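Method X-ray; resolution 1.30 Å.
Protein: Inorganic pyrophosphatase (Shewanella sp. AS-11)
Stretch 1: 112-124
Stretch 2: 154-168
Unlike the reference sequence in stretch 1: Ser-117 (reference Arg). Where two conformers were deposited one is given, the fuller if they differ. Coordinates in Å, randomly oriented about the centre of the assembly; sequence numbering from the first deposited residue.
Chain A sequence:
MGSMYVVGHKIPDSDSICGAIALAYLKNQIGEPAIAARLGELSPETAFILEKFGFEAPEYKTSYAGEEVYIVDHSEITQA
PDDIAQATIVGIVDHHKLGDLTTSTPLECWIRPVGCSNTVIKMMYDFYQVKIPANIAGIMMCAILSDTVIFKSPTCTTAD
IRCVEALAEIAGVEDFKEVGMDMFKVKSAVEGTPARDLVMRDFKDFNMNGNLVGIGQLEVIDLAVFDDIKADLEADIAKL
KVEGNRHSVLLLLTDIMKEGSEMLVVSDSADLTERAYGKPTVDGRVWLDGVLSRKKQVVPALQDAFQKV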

# COMPACT_ATOMS: atom_id res chain seq x y z
N ARG A 112 -5.08 -11.07 -7.56
CA ARG A 112 -6.39 -11.50 -7.05
C ARG A 112 -7.02 -10.31 -6.35
O ARG A 112 -6.31 -9.60 -5.64
CB ARG A 112 -6.26 -12.65 -6.06
CG ARG A 112 -5.57 -13.89 -6.60
CD ARG A 112 -6.39 -14.67 -7.59
NE ARG A 112 -5.68 -15.93 -7.84
CZ ARG A 112 -4.67 -16.08 -8.75
NH1 ARG A 112 -4.32 -15.09 -9.54
NH2 ARG A 112 -4.02 -17.21 -8.85
N PRO A 113 -8.34 -10.12 -6.46
CA PRO A 113 -8.99 -8.97 -5.86
C PRO A 113 -9.31 -9.23 -4.39
O PRO A 113 -10.46 -9.21 -3.97
CB PRO A 113 -10.22 -8.79 -6.74
CG PRO A 113 -10.57 -10.19 -7.11
CD PRO A 113 -9.24 -10.88 -7.35
N VAL A 114 -8.25 -9.46 -3.62
CA VAL A 114 -8.32 -9.80 -2.20
C VAL A 114 -7.79 -8.64 -1.38
O VAL A 114 -7.37 -7.58 -1.88
CB VAL A 114 -7.61 -11.13 -1.92
CG1 VAL A 114 -8.33 -12.27 -2.64
CG2 VAL A 114 -6.11 -11.06 -2.26
N GLY A 115 -7.78 -8.84 -0.08
CA GLY A 115 -7.39 -7.78 0.85
C GLY A 115 -5.92 -7.46 0.94
O GLY A 115 -5.61 -6.38 1.41
N CYS A 116 -5.03 -8.35 0.53
CA CYS A 116 -3.60 -8.13 0.76
C CYS A 116 -2.77 -8.92 -0.25
O CYS A 116 -3.10 -10.08 -0.51
CB CYS A 116 -3.27 -8.52 2.18
SG CYS A 116 -1.56 -8.18 2.65
N SER A 117 -1.67 -8.34 -0.74
CA SER A 117 -0.78 -9.10 -1.62
C SER A 117 -0.26 -10.34 -0.90
O SER A 117 -0.04 -11.38 -1.54
CB SER A 117 0.40 -8.28 -2.07
OG SER A 117 0.04 -7.14 -2.81
N ASN A 118 -0.02 -10.26 0.39
CA ASN A 118 0.53 -11.40 1.15
C ASN A 118 -0.46 -12.55 1.23
O ASN A 118 -0.01 -13.69 1.41
CB ASN A 118 1.06 -10.98 2.52
CG ASN A 118 2.48 -10.45 2.47
OD1 ASN A 118 3.41 -11.26 2.54
ND2 ASN A 118 2.66 -9.15 2.25
N THR A 119 -1.76 -12.29 1.07
CA THR A 119 -2.75 -13.40 0.95
C THR A 119 -2.43 -14.20 -0.30
O THR A 119 -2.49 -15.45 -0.30
CB THR A 119 -4.16 -12.85 0.99
OG1 THR A 119 -4.30 -12.19 2.24
CG2 THR A 119 -5.21 -13.91 0.80
N VAL A 120 -2.14 -13.50 -1.39
CA VAL A 120 -1.79 -14.17 -2.67
C VAL A 120 -0.43 -14.87 -2.52
O VAL A 120 -0.25 -15.99 -3.01
CB VAL A 120 -1.80 -13.17 -3.82
CG1 VAL A 120 -1.61 -13.93 -5.14
CG2 VAL A 120 -3.08 -12.36 -3.86
N ILE A 121 0.55 -14.25 -1.87
CA ILE A 121 1.84 -14.93 -1.67
C ILE A 121 1.63 -16.20 -0.87
O ILE A 121 2.27 -17.20 -1.18
CB ILE A 121 2.85 -13.95 -1.05
CG1 ILE A 121 3.12 -12.79 -2.00
CG2 ILE A 121 4.12 -14.67 -0.68
CD1 ILE A 121 3.90 -11.64 -1.39
N LYS A 122 0.74 -16.22 0.11
CA LYS A 122 0.47 -17.47 0.85
C LYS A 122 -0.05 -18.52 -0.13
O LYS A 122 0.34 -19.69 -0.04
CB LYS A 122 -0.48 -17.19 2.01
CG LYS A 122 -0.46 -18.21 3.10
CD LYS A 122 -1.22 -19.41 2.89
CE LYS A 122 -1.15 -20.29 4.15
NZ LYS A 122 -1.98 -21.46 3.90
N MET A 123 -0.91 -18.13 -1.05
CA MET A 123 -1.41 -19.07 -2.09
C MET A 123 -0.24 -19.61 -2.91
O MET A 123 -0.28 -20.78 -3.31
CB MET A 123 -2.39 -18.40 -3.05
CG MET A 123 -3.70 -18.03 -2.42
SD MET A 123 -4.61 -16.99 -3.60
CE MET A 123 -6.06 -16.56 -2.64
N MET A 124 0.78 -18.80 -3.15
CA MET A 124 1.97 -19.29 -3.87
C MET A 124 2.74 -20.32 -3.05
O MET A 124 3.14 -21.37 -3.58
CB MET A 124 2.85 -18.10 -4.25
CG MET A 124 2.17 -17.11 -5.15
SD MET A 124 3.13 -15.61 -5.49
CE MET A 124 4.35 -16.26 -6.60
N PRO A 154 -13.44 -2.98 3.28
CA PRO A 154 -14.25 -3.72 2.32
C PRO A 154 -13.44 -4.52 1.31
O PRO A 154 -14.02 -5.32 0.61
CB PRO A 154 -15.09 -2.65 1.64
CG PRO A 154 -14.29 -1.42 1.75
CD PRO A 154 -13.60 -1.53 3.10
N THR A 155 -12.11 -4.35 1.29
CA THR A 155 -11.27 -5.23 0.48
C THR A 155 -11.11 -6.60 1.11
O THR A 155 -10.65 -7.52 0.45
CB THR A 155 -9.90 -4.62 0.23
OG1 THR A 155 -9.27 -4.47 1.50
CG2 THR A 155 -9.99 -3.31 -0.51
N CYS A 156 -11.42 -6.74 2.38
CA CYS A 156 -11.20 -8.02 3.08
C CYS A 156 -12.13 -9.09 2.50
O CYS A 156 -13.31 -8.82 2.26
CB CYS A 156 -11.44 -7.86 4.57
SG CYS A 156 -10.87 -9.26 5.55
N THR A 157 -11.57 -10.27 2.30
CA THR A 157 -12.31 -11.44 1.83
C THR A 157 -12.13 -12.57 2.83
O THR A 157 -11.25 -12.56 3.67
CB THR A 157 -11.84 -11.89 0.45
OG1 THR A 157 -10.54 -12.46 0.54
CG2 THR A 157 -11.86 -10.76 -0.56
N THR A 158 -12.95 -13.61 2.69
CA THR A 158 -12.79 -14.84 3.48
C THR A 158 -11.37 -15.40 3.33
O THR A 158 -10.79 -15.88 4.30
CB THR A 158 -13.82 -15.89 3.04
OG1 THR A 158 -15.11 -15.29 3.17
CG2 THR A 158 -13.69 -17.15 3.86
N ALA A 159 -10.80 -15.30 2.13
CA ALA A 159 -9.42 -15.81 1.92
C ALA A 159 -8.43 -15.09 2.82
O ALA A 159 -7.52 -15.72 3.34
CB ALA A 159 -9.01 -15.70 0.49
N ASP A 160 -8.59 -13.79 2.99
CA ASP A 160 -7.66 -13.02 3.85
C ASP A 160 -7.79 -13.46 5.31
O ASP A 160 -6.79 -13.61 6.00
CB ASP A 160 -7.92 -11.52 3.78
CG ASP A 160 -7.75 -10.97 2.37
OD1 ASP A 160 -6.59 -10.85 1.92
OD2 ASP A 160 -8.79 -10.67 1.72
N ILE A 161 -9.01 -13.67 5.77
CA ILE A 161 -9.27 -14.08 7.17
C ILE A 161 -8.68 -15.46 7.40
O ILE A 161 -7.96 -15.67 8.40
CB ILE A 161 -10.75 -14.00 7.50
CG1 ILE A 161 -11.24 -12.57 7.40
CG2 ILE A 161 -10.99 -14.58 8.89
CD1 ILE A 161 -12.73 -12.39 7.51
N ARG A 162 -8.97 -16.40 6.50
CA ARG A 162 -8.44 -17.76 6.65
C ARG A 162 -6.91 -17.73 6.62
O ARG A 162 -6.26 -18.46 7.36
CB ARG A 162 -8.96 -18.65 5.53
CG ARG A 162 -10.46 -18.96 5.60
CD ARG A 162 -10.87 -20.06 4.62
NE ARG A 162 -10.36 -19.80 3.27
CZ ARG A 162 -11.05 -19.29 2.25
NH1 ARG A 162 -12.33 -19.03 2.37
NH2 ARG A 162 -10.45 -19.09 1.09
N CYS A 163 -6.34 -16.88 5.77
CA CYS A 163 -4.89 -16.78 5.69
C CYS A 163 -4.31 -16.26 7.02
O CYS A 163 -3.34 -16.82 7.53
CB CYS A 163 -4.62 -15.90 4.48
SG CYS A 163 -2.89 -15.92 4.06
N VAL A 164 -4.90 -15.21 7.57
CA VAL A 164 -4.42 -14.69 8.88
C VAL A 164 -4.52 -15.80 9.94
O VAL A 164 -3.59 -15.95 10.73
CB VAL A 164 -5.16 -13.42 9.30
CG1 VAL A 164 -4.97 -13.12 10.78
CG2 VAL A 164 -4.70 -12.25 8.45
N GLU A 165 -5.63 -16.51 9.97
CA GLU A 165 -5.79 -17.57 11.00
C GLU A 165 -4.68 -18.61 10.84
O GLU A 165 -4.09 -19.06 11.83
CB GLU A 165 -7.18 -18.17 10.88
CG GLU A 165 -8.27 -17.22 11.34
CD GLU A 165 -9.69 -17.67 11.06
OE1 GLU A 165 -9.87 -18.59 10.24
OE2 GLU A 165 -10.60 -17.01 11.60
N ALA A 166 -4.42 -19.05 9.60
CA ALA A 166 -3.40 -20.10 9.36
C ALA A 166 -2.01 -19.57 9.70
O ALA A 166 -1.20 -20.25 10.34
CB ALA A 166 -3.45 -20.54 7.93
N LEU A 167 -1.71 -18.34 9.27
CA LEU A 167 -0.39 -17.75 9.54
C LEU A 167 -0.18 -17.48 11.03
O LEU A 167 0.95 -17.65 11.51
CB LEU A 167 -0.19 -16.48 8.72
CG LEU A 167 -0.13 -16.68 7.23
CD1 LEU A 167 -0.28 -15.33 6.52
CD2 LEU A 167 1.15 -17.35 6.78
N ALA A 168 -1.21 -17.02 11.72
CA ALA A 168 -1.10 -16.74 13.16
C ALA A 168 -0.73 -18.04 13.89
O ALA A 168 0.11 -18.01 14.78
CB ALA A 168 -2.37 -16.19 13.72
O HOH W 1 -11.46 -7.41 -2.13
O HOH W 2 -6.69 -3.96 0.70

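Lys-122, Asp-160 and Thr-119 cover the most surface in this contact. Asp-160, buried in the first turn of its helix, works as a polar hub. Its OD2 accepts from Thr-157 N (2.9 Å) and Thr-157 OG1 (2.8 Å), which ties down the start of its own helix, and from Gly-115 N across the contact at 2.8 Å. Its OD1 accepts from Thr-119 OG1 at 2.7 Å. One carboxylate thus joins its own N-terminal turn to both the loop and the helix of the other stretch, and its buried charge is met by donors from both sides.

The hub depends on close backbone approach. Gly-115 CA lies 4.4 Å from Cys-156 CA, and an ideal CB on Gly-115 would sit 2.7 Å from Asp-160 OD2, a clash; the bare glycine leaves that space to the carboxylate.

Thr-119 adds packing to its hydrogen bond: its CG2 lies 4.2 Å from both Ala-159 CB and Cys-163 CB. One turn on, Lys-122 contributes its aliphatic part, with CB 3.4 Å from Cys-163 SG and CG 4.1 Å from Leu-167 CD2. The helix axes, 9.6 Å apart at closest approach, cross at 67°, and small residues, Ala-159 beside the hub and Cys-163 and Ala-166 further along the helix, face the other stretch.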